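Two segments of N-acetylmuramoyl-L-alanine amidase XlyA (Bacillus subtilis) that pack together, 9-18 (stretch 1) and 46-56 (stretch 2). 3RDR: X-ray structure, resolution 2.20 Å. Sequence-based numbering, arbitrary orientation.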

# COMPACT_ATOMS: atom_id res chain seq x y z
N GLN A 9 -8.46 9.10 6.67
CA GLN A 9 -9.30 8.46 5.67
C GLN A 9 -9.82 9.49 4.67
O GLN A 9 -10.41 10.50 5.06
CB GLN A 9 -10.47 7.73 6.33
CG GLN A 9 -10.03 6.65 7.31
CD GLN A 9 -11.19 5.85 7.86
OE1 GLN A 9 -12.21 6.41 8.27
NE2 GLN A 9 -11.04 4.53 7.90
N ASP A 10 -9.59 9.22 3.39
CA ASP A 10 -10.03 10.10 2.32
C ASP A 10 -10.25 9.21 1.11
O ASP A 10 -9.49 9.21 0.15
CB ASP A 10 -8.94 11.15 2.06
CG ASP A 10 -9.36 12.18 1.03
OD1 ASP A 10 -10.56 12.48 0.94
OD2 ASP A 10 -8.47 12.69 0.31
N PHE A 11 -11.32 8.43 1.19
CA PHE A 11 -11.69 7.47 0.17
C PHE A 11 -11.94 7.98 -1.24
O PHE A 11 -12.37 9.11 -1.45
CB PHE A 11 -12.92 6.67 0.62
CG PHE A 11 -12.69 5.80 1.82
CD1 PHE A 11 -13.74 5.06 2.37
CD2 PHE A 11 -11.43 5.72 2.42
CE1 PHE A 11 -13.55 4.26 3.50
CE2 PHE A 11 -11.23 4.93 3.55
CZ PHE A 11 -12.28 4.20 4.08
N ILE A 12 -11.64 7.10 -2.19
CA ILE A 12 -11.85 7.36 -3.60
C ILE A 12 -13.37 7.26 -3.69
O ILE A 12 -13.98 6.39 -3.05
CB ILE A 12 -11.21 6.24 -4.45
CG1 ILE A 12 -9.68 6.35 -4.38
CG2 ILE A 12 -11.71 6.31 -5.88
CD1 ILE A 12 -8.95 5.12 -4.89
N PRO A 13 -14.02 8.13 -4.48
CA PRO A 13 -15.48 8.03 -4.55
C PRO A 13 -16.03 6.72 -5.11
O PRO A 13 -15.48 6.13 -6.04
CB PRO A 13 -15.87 9.25 -5.40
CG PRO A 13 -14.66 9.47 -6.26
CD PRO A 13 -13.53 9.25 -5.29
N VAL A 14 -17.13 6.27 -4.52
CA VAL A 14 -17.80 5.04 -4.95
C VAL A 14 -18.13 5.15 -6.43
O VAL A 14 -18.53 6.21 -6.91
CB VAL A 14 -19.11 4.84 -4.15
CG1 VAL A 14 -19.94 3.72 -4.76
CG2 VAL A 14 -18.78 4.51 -2.70
N GLY A 15 -17.94 4.06 -7.17
CA GLY A 15 -18.24 4.07 -8.59
C GLY A 15 -17.12 4.53 -9.51
O GLY A 15 -17.24 4.43 -10.73
N ALA A 16 -16.04 5.05 -8.94
CA ALA A 16 -14.92 5.51 -9.75
C ALA A 16 -14.26 4.32 -10.44
O ALA A 16 -14.38 3.19 -9.97
CB ALA A 16 -13.89 6.24 -8.87
N ASN A 17 -13.58 4.58 -11.55
CA ASN A 17 -12.91 3.52 -12.30
C ASN A 17 -11.88 2.78 -11.45
O ASN A 17 -11.67 1.58 -11.64
CB ASN A 17 -12.25 4.09 -13.55
CG ASN A 17 -13.25 4.42 -14.65
OD1 ASN A 17 -12.92 5.10 -15.63
ND2 ASN A 17 -14.48 3.93 -14.51
N ASN A 18 -11.23 3.47 -10.52
CA ASN A 18 -10.24 2.79 -9.69
C ASN A 18 -10.76 2.37 -8.32
O ASN A 18 -9.99 2.17 -7.39
CB ASN A 18 -8.95 3.61 -9.56
CG ASN A 18 -9.13 4.89 -8.78
OD1 ASN A 18 -8.16 5.47 -8.29
ND2 ASN A 18 -10.37 5.34 -8.67
N HIS A 46 -0.81 11.76 -2.93
CA HIS A 46 -1.31 10.56 -3.58
C HIS A 46 -2.82 10.43 -3.35
O HIS A 46 -3.54 9.97 -4.23
CB HIS A 46 -0.59 9.31 -3.08
CG HIS A 46 0.77 9.11 -3.69
ND1 HIS A 46 1.87 9.85 -3.31
CD2 HIS A 46 1.19 8.29 -4.68
CE1 HIS A 46 2.91 9.49 -4.04
NE2 HIS A 46 2.52 8.55 -4.88
N ALA A 47 -3.29 10.83 -2.17
CA ALA A 47 -4.72 10.75 -1.87
C ALA A 47 -5.51 11.59 -2.87
O ALA A 47 -6.58 11.18 -3.34
CB ALA A 47 -4.98 11.26 -0.46
N ARG A 48 -4.98 12.76 -3.20
CA ARG A 48 -5.61 13.67 -4.15
C ARG A 48 -5.54 13.08 -5.55
O ARG A 48 -6.53 13.09 -6.29
CB ARG A 48 -4.92 15.04 -4.12
CG ARG A 48 -5.59 16.09 -5.00
CD ARG A 48 -5.01 17.49 -4.79
NE ARG A 48 -3.65 17.65 -5.33
CZ ARG A 48 -2.53 17.40 -4.64
NH1 ARG A 48 -2.59 16.98 -3.39
NH2 ARG A 48 -1.35 17.57 -5.22
N TYR A 49 -4.38 12.56 -5.92
CA TYR A 49 -4.22 11.96 -7.24
C TYR A 49 -5.20 10.81 -7.49
O TYR A 49 -5.84 10.75 -8.55
CB TYR A 49 -2.80 11.44 -7.42
CG TYR A 49 -2.67 10.50 -8.60
CD1 TYR A 49 -2.66 10.99 -9.91
CD2 TYR A 49 -2.63 9.12 -8.42
CE1 TYR A 49 -2.61 10.12 -11.01
CE2 TYR A 49 -2.58 8.24 -9.51
CZ TYR A 49 -2.57 8.75 -10.79
OH TYR A 49 -2.53 7.89 -11.88
N LEU A 50 -5.31 9.91 -6.53
CA LEU A 50 -6.19 8.75 -6.67
C LEU A 50 -7.67 9.08 -6.90
O LEU A 50 -8.42 8.25 -7.41
CB LEU A 50 -6.04 7.82 -5.46
CG LEU A 50 -4.72 7.02 -5.43
CD1 LEU A 50 -4.61 6.21 -4.15
CD2 LEU A 50 -4.66 6.10 -6.64
N LYS A 51 -8.08 10.29 -6.54
CA LYS A 51 -9.47 10.68 -6.73
C LYS A 51 -9.76 11.29 -8.10
O LYS A 51 -10.90 11.66 -8.38
CB LYS A 51 -9.91 11.63 -5.60
CG LYS A 51 -9.85 10.95 -4.24
CD LYS A 51 -10.80 11.57 -3.22
CE LYS A 51 -10.36 12.95 -2.80
NZ LYS A 51 -11.19 13.46 -1.67
N ASN A 52 -8.75 11.38 -8.96
CA ASN A 52 -8.94 11.90 -10.31
C ASN A 52 -9.73 10.84 -11.08
O ASN A 52 -9.35 9.68 -11.11
CB ASN A 52 -7.60 12.15 -11.01
CG ASN A 52 -7.08 13.56 -10.76
OD1 ASN A 52 -7.82 14.53 -10.88
ND2 ASN A 52 -5.79 13.67 -10.44
N PRO A 53 -10.84 11.24 -11.73
CA PRO A 53 -11.71 10.35 -12.51
C PRO A 53 -11.03 9.46 -13.54
O PRO A 53 -11.58 8.42 -13.91
CB PRO A 53 -12.70 11.32 -13.15
CG PRO A 53 -12.83 12.39 -12.11
CD PRO A 53 -11.38 12.62 -11.71
N ASP A 54 -9.86 9.86 -14.01
CA ASP A 54 -9.17 9.07 -15.03
C ASP A 54 -8.15 8.04 -14.54
O ASP A 54 -7.59 7.29 -15.34
CB ASP A 54 -8.51 10.00 -16.05
CG ASP A 54 -8.11 11.33 -15.45
OD1 ASP A 54 -7.41 11.33 -14.41
OD2 ASP A 54 -8.49 12.38 -16.02
N THR A 55 -7.91 7.99 -13.23
CA THR A 55 -6.95 7.03 -12.68
C THR A 55 -7.55 5.63 -12.73
O THR A 55 -8.76 5.45 -12.56
CB THR A 55 -6.60 7.37 -11.22
OG1 THR A 55 -7.78 7.28 -10.41
CG2 THR A 55 -6.02 8.77 -11.12
N THR A 56 -6.71 4.62 -12.95
CA THR A 56 -7.17 3.24 -13.02
C THR A 56 -6.55 2.34 -11.95
O THR A 56 -7.06 1.24 -11.69
CB THR A 56 -6.89 2.64 -14.42
OG1 THR A 56 -5.53 2.90 -14.78
CG2 THR A 56 -7.82 3.27 -15.47
O HOH W 1 -7.62 8.98 -1.89
O HOH W 2 -13.67 7.28 -12.51
O HOH W 3 -11.01 6.60 -11.45

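This is a mixed contact of modest size, burying 513 Å² over both sides, in which one salt bridge, a small apolar patch and three bridging waters join an irregular segment to the end of a helix and the turn that follows it.

The one cross-stretch hydrogen bond that the geometry settles is between Asp-10 and Lys-51. Lys-51 NZ donates to Asp-10 OD1 at 2.9 Å, so the pair of opposite charges is hydrogen-bonded and forms a salt bridge. The CA-to-CB bond of Asp-10 points toward the second stretch, whereas that of Lys-51 lies sideways; the lysine depends on its long chain (m, t, m, t from chi1 to chi4) to bring the ammonium group nearer. On the way its methylenes pack along the first stretch: Lys-51 CD lies 3.4 Å from Phe-11 O and 4.1 Å from Pro-13 CD, and Lys-51 CG is 4.2 Å from Ile-12 CA. These contacts explain why Lys-51 has 87 Å² covered, the largest value of any residue here. The same carboxylate also meets the helix, with Asp-10 OD2 3.8 Å from Ala-47 CB.

Beside this, Ile-12 supplies the apolar component. Its CB is directed sideways, but the end of the side chain comes nearer, placing Ile-12 CD1 4.0 Å from Leu-50 CB, while Ile-12 CG1 is 3.8 Å from Leu-50 O. Both residues are buried, and the CA atoms of Ile-12 and Lys-51 are 5.1 Å apart, so the backbones run close at this point.

Two turns shape the chains. In stretch 1 a type II turn spans Pro-13 to Ala-16, closed by Ala-16 N to Pro-13 O at 3.1 Å; Val-14 and Gly-15 within it make no contact with stretch 2. Gly-15, at phi/psi 88/-9, adopts angles that would jam a CB against the carbonyl O of Val-14. In stretch 2 a type I turn from Asn-52 to Thr-55 is closed by Thr-55 N to Asn-52 O, also at 3.1 Å.

Past the first turn, and at the end of the second, the chains meet again, and Asn-18 and Thr-56 have CA atoms only 4.6 Å apart. Asn-18 CB packs 3.6 Å from Thr-56 C, and Asn-17 CB lies 3.9 Å from Thr-55 O. The CA-to-CB bond of the buried Asn-18 points toward stretch 2, and its side chain lies near Leu-50 and Thr-55, but its amide is probably turned over in the model, so its individual atoms support no firm assignment.

Water completes the backbone matching. Water 1 donates to Asp-10 O and Ala-47 O, each at 2.8 Å, spanning two carbonyls that cannot bond to each other. Water 2 accepts from Asn-17 N at 2.9 Å and donates to Pro-53 O at 2.8 Å, linking an amide and a carbonyl across the gap. Water 3 accepts from Asn-18 N at the longer distance of 3.3 Å and lies 2.8 Å from Thr-55 O.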